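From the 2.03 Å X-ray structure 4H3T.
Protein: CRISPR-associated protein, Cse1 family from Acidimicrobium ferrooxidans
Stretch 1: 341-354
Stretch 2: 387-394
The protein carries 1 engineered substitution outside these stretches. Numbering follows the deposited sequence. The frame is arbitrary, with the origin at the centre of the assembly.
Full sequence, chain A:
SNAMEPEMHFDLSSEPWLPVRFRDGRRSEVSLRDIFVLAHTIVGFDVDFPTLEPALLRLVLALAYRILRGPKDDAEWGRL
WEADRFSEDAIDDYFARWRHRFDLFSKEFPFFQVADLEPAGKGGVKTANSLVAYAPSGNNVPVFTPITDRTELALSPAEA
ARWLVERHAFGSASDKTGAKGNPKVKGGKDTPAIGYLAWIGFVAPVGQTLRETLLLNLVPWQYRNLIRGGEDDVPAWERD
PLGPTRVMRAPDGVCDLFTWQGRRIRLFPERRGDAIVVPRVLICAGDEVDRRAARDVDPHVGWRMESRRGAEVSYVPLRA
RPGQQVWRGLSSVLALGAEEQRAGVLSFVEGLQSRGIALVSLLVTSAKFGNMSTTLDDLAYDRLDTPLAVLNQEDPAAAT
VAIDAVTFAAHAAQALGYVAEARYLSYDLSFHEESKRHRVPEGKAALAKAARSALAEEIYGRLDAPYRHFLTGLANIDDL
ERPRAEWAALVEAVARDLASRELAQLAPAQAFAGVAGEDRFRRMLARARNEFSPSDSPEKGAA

Stretch 1 (341-354) QRAGVLSFVEGLQS
Stretch 2 387-394: PLAVLNQE

A backbone carbonyl in a short, weakly bonded helix can be a good target for a buried arginine, and the Cse1-family protein from Acidimicrobium ferrooxidans shows such a contact within a polar network, with apolar packing around it. Arg342 lies in extended backbone (phi/psi -65/158) just ahead of the helix 344-350, with Ala343 as N-cap. Its CA-to-CB bond points toward the second stretch, and chi1 p, chi2 t, chi3 p and chi4 -170° bring NH1 to Leu391 O, a 2.7 Å hydrogen bond near the guanidinium plane. Arg342 NH1 also forms a salt bridge within its own stretch, 3.1 Å to Glu350 OE1, so one nitrogen of the guanidinium serves both chain segments. A water extends the pattern, accepting from Arg342 NH2 at 2.6 Å and donating to Val390 O at 2.7 Å.

Glu350 (t, t, chi3 -21°) carries its carboxylate nearer the second stretch than its sideways CA-to-CB bond would suggest. Gln393 (m, t, chi3 90°) answers it: Gln393 NE2 donates to Glu350 OE1 at 3.0 Å, while Gln393 N gives a weak bond to Glu350 OE2 at 3.4 Å. The amide also covers one guanidinium face, Gln393 CD lying 3.6 Å from Arg342 CZ.

Outward, the contact becomes apolar. The closest backbone register pairs Glu350 CA with Leu391 CA at 5.4 Å. From the helix at about 388-391, Leu388 (chi1 -94°, chi2 p) points toward the first stretch; Leu391 (m, t) and Val349 (t) point sideways. These buried, branched hydrocarbons fill the contact without leaving a side-chain polar group unpaired: Val349 CG1 is 3.9 Å from Leu388 CD1 and 4.0 Å from Leu391 CD1. Leu352 (m, t) adds CB, 4.2 Å from Leu388 CD2. Exposed Gln353 (m, chi2 -138°, chi3 60°) packs its aliphatic part, CG 4.0 Å from Leu388 CB. Between the stretches 549 Å² is buried, both sides summed, with Leu391 and Leu388 covered most (94 and 90 Å²).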

ATOM      1  N   GLN A 341      -7.781 -10.816 -10.000  1.00 47.07           N
ATOM      2  CA  GLN A 341      -6.930 -11.855  -9.419  1.00 46.73           C
ATOM      3  C   GLN A 341      -6.230 -11.238  -8.213  1.00 47.62           C
ATOM      4  O   GLN A 341      -5.508 -10.227  -8.345  1.00 44.19           O
ATOM      5  CB  GLN A 341      -6.005 -12.286 -10.590  1.00 48.49           C
ATOM      6  CG  GLN A 341      -4.717 -13.099 -10.445  1.00 70.55           C
ATOM      7  CD  GLN A 341      -3.703 -12.668 -11.572  1.00 81.97           C
ATOM      8  OE1 GLN A 341      -4.043 -12.077 -12.689  1.00 67.57           O
ATOM      9  NE2 GLN A 341      -2.428 -12.856 -11.279  1.00 68.85           N
ATOM     10  N   ARG A 342      -6.451 -11.805  -7.032  1.00 45.22           N
ATOM     11  CA  ARG A 342      -5.878 -11.272  -5.808  1.00 46.85           C
ATOM     12  C   ARG A 342      -4.318 -11.368  -5.799  1.00 47.91           C
ATOM     13  O   ARG A 342      -3.702 -12.100  -6.585  1.00 46.01           O
ATOM     14  CB  ARG A 342      -6.478 -11.953  -4.544  1.00 48.25           C
ATOM     15  CG  ARG A 342      -6.009 -13.371  -4.310  1.00 47.31           C
ATOM     16  CD  ARG A 342      -6.699 -14.075  -3.134  1.00 43.73           C
ATOM     17  NE  ARG A 342      -8.144 -13.862  -3.099  1.00 48.04           N
ATOM     18  CZ  ARG A 342      -8.950 -14.195  -2.105  1.00 53.61           C
ATOM     19  NH1 ARG A 342      -8.488 -14.882  -1.066  1.00 48.69           N
ATOM     20  NH2 ARG A 342     -10.235 -13.902  -2.167  1.00 48.14           N
ATOM     21  N   ALA A 343      -3.710 -10.522  -4.965  1.00 42.39           N
ATOM     22  CA  ALA A 343      -2.263 -10.522  -4.709  1.00 40.83           C
ATOM     23  C   ALA A 343      -1.828 -11.919  -4.327  1.00 43.48           C
ATOM     24  O   ALA A 343      -2.491 -12.584  -3.534  1.00 41.70           O
ATOM     25  CB  ALA A 343      -1.911  -9.547  -3.618  1.00 42.15           C
ATOM     26  N   GLY A 344      -0.725 -12.391  -4.911  1.00 41.66           N
ATOM     27  CA  GLY A 344      -0.288 -13.769  -4.669  1.00 43.32           C
ATOM     28  C   GLY A 344      -0.009 -14.046  -3.203  1.00 43.49           C
ATOM     29  O   GLY A 344      -0.191 -15.152  -2.724  1.00 44.41           O
ATOM     30  N   VAL A 345       0.372 -13.007  -2.453  1.00 41.01           N
ATOM     31  CA  VAL A 345       0.648 -13.146  -0.997  1.00 39.21           C
ATOM     32  C   VAL A 345      -0.631 -13.516  -0.238  1.00 44.08           C
ATOM     33  O   VAL A 345      -0.583 -14.283   0.738  1.00 43.30           O
ATOM     34  CB  VAL A 345       1.351 -11.888  -0.395  1.00 39.66           C
ATOM     35  CG1 VAL A 345       0.432 -10.691  -0.227  1.00 39.88           C
ATOM     36  CG2 VAL A 345       1.986 -12.259   0.925  1.00 39.74           C
ATOM     37  N   LEU A 346      -1.795 -13.016  -0.716  1.00 39.92           N
ATOM     38  CA  LEU A 346      -3.041 -13.354  -0.067  1.00 41.79           C
ATOM     39  C   LEU A 346      -3.442 -14.816  -0.344  1.00 46.44           C
ATOM     40  O   LEU A 346      -3.994 -15.474   0.545  1.00 47.54           O
ATOM     41  CB  LEU A 346      -4.124 -12.364  -0.516  1.00 41.93           C
ATOM     42  CG  LEU A 346      -3.863 -10.880  -0.085  1.00 44.43           C
ATOM     43  CD1 LEU A 346      -5.075 -10.019  -0.494  1.00 46.65           C
ATOM     44  CD2 LEU A 346      -3.598 -10.750   1.371  1.00 44.79           C
ATOM     45  N   SER A 347      -3.193 -15.306  -1.560  1.00 44.40           N
ATOM     46  CA  SER A 347      -3.422 -16.719  -1.920  1.00 45.95           C
ATOM     47  C   SER A 347      -2.493 -17.587  -1.104  1.00 49.66           C
ATOM     48  O   SER A 347      -2.901 -18.616  -0.638  1.00 47.33           O
ATOM     49  CB  SER A 347      -3.136 -16.940  -3.394  1.00 48.75           C
ATOM     50  OG  SER A 347      -3.943 -16.165  -4.254  1.00 52.59           O
ATOM     51  N   PHE A 348      -1.244 -17.127  -0.839  1.00 43.71           N
ATOM     52  CA  PHE A 348      -0.384 -17.919   0.020  1.00 44.25           C
ATOM     53  C   PHE A 348      -0.956 -17.990   1.460  1.00 49.36           C
ATOM     54  O   PHE A 348      -1.109 -19.072   2.018  1.00 45.41           O
ATOM     55  CB  PHE A 348       1.031 -17.323   0.052  1.00 44.57           C
ATOM     56  CG  PHE A 348       1.914 -18.023   1.028  1.00 45.52           C
ATOM     57  CD1 PHE A 348       2.152 -19.390   0.915  1.00 47.79           C
ATOM     58  CD2 PHE A 348       2.517 -17.330   2.072  1.00 44.37           C
ATOM     59  CE1 PHE A 348       3.001 -20.043   1.799  1.00 50.13           C
ATOM     60  CE2 PHE A 348       3.314 -17.998   3.004  1.00 47.72           C
ATOM     61  CZ  PHE A 348       3.562 -19.353   2.852  1.00 48.31           C
ATOM     62  N   VAL A 349      -1.270 -16.814   2.049  1.00 45.58           N
ATOM     63  CA  VAL A 349      -1.756 -16.714   3.442  1.00 46.65           C
ATOM     64  C   VAL A 349      -3.103 -17.514   3.630  1.00 51.25           C
ATOM     65  O   VAL A 349      -3.384 -18.013   4.722  1.00 49.14           O
ATOM     66  CB  VAL A 349      -1.907 -15.222   3.906  1.00 51.84           C
ATOM     67  CG1 VAL A 349      -2.612 -15.114   5.270  1.00 53.79           C
ATOM     68  CG2 VAL A 349      -0.544 -14.581   4.016  1.00 51.94           C
ATOM     69  N   GLU A 350      -3.942 -17.518   2.607  1.00 50.27           N
ATOM     70  CA  GLU A 350      -5.234 -18.207   2.582  1.00 51.45           C
ATOM     71  C   GLU A 350      -5.062 -19.679   3.000  1.00 59.99           C
ATOM     72  O   GLU A 350      -5.932 -20.206   3.680  1.00 60.11           O
ATOM     73  CB  GLU A 350      -5.828 -18.050   1.162  1.00 52.51           C
ATOM     74  CG  GLU A 350      -7.072 -18.807   0.783  1.00 62.21           C
ATOM     75  CD  GLU A 350      -7.480 -18.633  -0.675  1.00 69.38           C
ATOM     76  OE1 GLU A 350      -7.063 -17.646  -1.338  1.00 60.08           O
ATOM     77  OE2 GLU A 350      -8.251 -19.500  -1.148  1.00 71.65           O
ATOM     78  N   GLY A 351      -3.937 -20.318   2.637  1.00 58.07           N
ATOM     79  CA  GLY A 351      -3.684 -21.697   3.020  1.00 58.32           C
ATOM     80  C   GLY A 351      -3.004 -21.934   4.359  1.00 61.28           C
ATOM     81  O   GLY A 351      -2.585 -23.063   4.592  1.00 62.32           O
ATOM     82  N   LEU A 352      -2.888 -20.929   5.257  1.00 56.41           N
ATOM     83  CA  LEU A 352      -2.151 -21.069   6.541  1.00 56.34           C
ATOM     84  C   LEU A 352      -2.982 -21.218   7.849  1.00 61.63           C
ATOM     85  O   LEU A 352      -2.411 -21.161   8.946  1.00 62.85           O
ATOM     86  CB  LEU A 352      -1.211 -19.836   6.727  1.00 53.89           C
ATOM     87  CG  LEU A 352      -0.230 -19.577   5.599  1.00 55.59           C
ATOM     88  CD1 LEU A 352       0.658 -18.382   5.896  1.00 55.77           C
ATOM     89  CD2 LEU A 352       0.593 -20.812   5.287  1.00 55.76           C
ATOM     90  N   GLN A 353      -4.262 -21.414   7.775  1.00 61.20           N
ATOM     91  CA  GLN A 353      -5.084 -21.642   9.007  1.00 65.05           C
ATOM     92  C   GLN A 353      -4.576 -22.805   9.945  1.00 68.95           C
ATOM     93  O   GLN A 353      -4.528 -22.651  11.180  1.00 65.31           O
ATOM     94  CB  GLN A 353      -6.500 -22.011   8.580  1.00 67.25           C
ATOM     95  CG  GLN A 353      -7.167 -20.819   7.821  1.00 69.92           C
ATOM     96  CD  GLN A 353      -8.619 -20.581   8.204  1.00 83.50           C
ATOM     97  OE1 GLN A 353      -8.947 -20.320   9.371  1.00 80.73           O
ATOM     98  NE2 GLN A 353      -9.512 -20.568   7.227  1.00 78.56           N
ATOM     99  N   SER A 354      -4.104 -23.910   9.339  1.00 66.85           N
ATOM    100  CA  SER A 354      -3.644 -25.046  10.151  1.00 70.29           C
ATOM    101  C   SER A 354      -2.346 -24.683  10.931  1.00 74.61           C
ATOM    102  O   SER A 354      -2.006 -25.410  11.846  1.00 74.95           O
ATOM    103  CB  SER A 354      -3.474 -26.301   9.297  1.00 73.98           C
ATOM    104  OG  SER A 354      -2.478 -26.135   8.299  1.00 82.13           O
ATOM    105  N   PRO A 387      -9.592 -11.536   8.946  1.00 43.32           N
ATOM    106  CA  PRO A 387      -9.564 -12.974   9.239  1.00 43.72           C
ATOM    107  C   PRO A 387      -9.143 -13.788   8.053  1.00 45.80           C
ATOM    108  O   PRO A 387      -9.542 -13.484   6.893  1.00 42.11           O
ATOM    109  CB  PRO A 387     -11.040 -13.307   9.549  1.00 47.43           C
ATOM    110  CG  PRO A 387     -11.665 -12.046   9.848  1.00 50.79           C
ATOM    111  CD  PRO A 387     -10.970 -11.008   9.077  1.00 46.07           C
ATOM    112  N   LEU A 388      -8.361 -14.838   8.312  1.00 44.26           N
ATOM    113  CA  LEU A 388      -8.018 -15.749   7.234  1.00 45.15           C
ATOM    114  C   LEU A 388      -9.293 -16.398   6.694  1.00 48.84           C
ATOM    115  O   LEU A 388      -9.373 -16.695   5.512  1.00 48.48           O
ATOM    116  CB  LEU A 388      -7.013 -16.834   7.685  1.00 45.62           C
ATOM    117  CG  LEU A 388      -5.588 -16.483   7.413  1.00 50.38           C
ATOM    118  CD1 LEU A 388      -5.216 -15.220   8.129  1.00 48.56           C
ATOM    119  CD2 LEU A 388      -4.645 -17.668   7.762  1.00 53.03           C
ATOM    120  N   ALA A 389     -10.313 -16.507   7.522  1.00 46.52           N
ATOM    121  CA  ALA A 389     -11.635 -17.027   7.067  1.00 48.45           C
ATOM    122  C   ALA A 389     -12.219 -16.219   5.894  1.00 50.61           C
ATOM    123  O   ALA A 389     -12.832 -16.810   5.022  1.00 49.20           O
ATOM    124  CB  ALA A 389     -12.615 -17.004   8.221  1.00 50.47           C
ATOM    125  N   VAL A 390     -11.979 -14.905   5.831  1.00 48.48           N
ATOM    126  CA  VAL A 390     -12.502 -14.028   4.778  1.00 47.07           C
ATOM    127  C   VAL A 390     -11.709 -14.218   3.467  1.00 49.88           C
ATOM    128  O   VAL A 390     -12.244 -14.012   2.366  1.00 49.06           O
ATOM    129  CB  VAL A 390     -12.527 -12.577   5.293  1.00 51.13           C
ATOM    130  CG1 VAL A 390     -12.740 -11.555   4.173  1.00 52.04           C
ATOM    131  CG2 VAL A 390     -13.584 -12.426   6.386  1.00 49.86           C
ATOM    132  N   LEU A 391     -10.463 -14.649   3.586  1.00 45.98           N
ATOM    133  CA  LEU A 391      -9.592 -14.973   2.435  1.00 47.64           C
ATOM    134  C   LEU A 391      -9.954 -16.313   1.824  1.00 54.46           C
ATOM    135  O   LEU A 391      -9.560 -16.588   0.686  1.00 52.70           O
ATOM    136  CB  LEU A 391      -8.112 -14.988   2.810  1.00 47.61           C
ATOM    137  CG  LEU A 391      -7.575 -13.757   3.398  1.00 50.92           C
ATOM    138  CD1 LEU A 391      -6.066 -13.898   3.678  1.00 51.01           C
ATOM    139  CD2 LEU A 391      -7.836 -12.550   2.466  1.00 50.97           C
ATOM    140  N   ASN A 392     -10.715 -17.150   2.561  1.00 55.58           N
ATOM    141  CA  ASN A 392     -11.134 -18.505   2.111  1.00 54.35           C
ATOM    142  C   ASN A 392     -12.031 -18.478   0.885  1.00 62.13           C
ATOM    143  O   ASN A 392     -13.168 -17.980   0.915  1.00 67.44           O
ATOM    144  CB  ASN A 392     -11.848 -19.215   3.255  1.00 58.65           C
ATOM    145  CG  ASN A 392     -12.060 -20.710   3.090  1.00 80.76           C
ATOM    146  OD1 ASN A 392     -12.110 -21.258   1.978  1.00 61.14           O
ATOM    147  ND2 ASN A 392     -12.360 -21.381   4.192  1.00 77.14           N
ATOM    148  N   GLN A 393     -11.524 -19.021  -0.203  1.00 58.50           N
ATOM    149  CA  GLN A 393     -12.255 -19.116  -1.469  1.00 60.96           C
ATOM    150  C   GLN A 393     -12.986 -20.474  -1.647  1.00 69.51           C
ATOM    151  O   GLN A 393     -13.943 -20.552  -2.433  1.00 70.06           O
ATOM    152  CB  GLN A 393     -11.293 -18.872  -2.632  1.00 61.58           C
ATOM    153  CG  GLN A 393     -10.879 -17.401  -2.639  1.00 62.56           C
ATOM    154  CD  GLN A 393     -10.072 -17.099  -3.834  1.00 64.19           C
ATOM    155  OE1 GLN A 393     -10.585 -16.732  -4.874  1.00 80.27           O
ATOM    156  NE2 GLN A 393      -8.855 -17.461  -3.785  1.00 57.42           N
ATOM    157  N   GLU A 394     -12.563 -21.483  -0.876  1.00 69.75           N
ATOM    158  CA  GLU A 394     -13.153 -22.842  -0.818  1.00 73.58           C
ATOM    159  C   GLU A 394     -14.588 -22.742  -0.255  1.00 75.59           C
ATOM    160  O   GLU A 394     -15.529 -23.196  -0.905  1.00 75.80           O
ATOM    161  CB  GLU A 394     -12.270 -23.765   0.065  1.00 75.87           C
ATOM    162  CG  GLU A 394     -11.860 -25.064  -0.611  1.00 99.51           C
ATOM    163  CD  GLU A 394     -11.590 -26.198   0.357  1.00130.36           C
ATOM    164  OE1 GLU A 394     -10.584 -26.114   1.099  1.00126.38           O
ATOM    165  OE2 GLU A 394     -12.399 -27.156   0.395  1.00128.01           O
TER
HETATM  166  O   HOH W   1     -11.995 -14.392  -0.249  1.00 47.62           O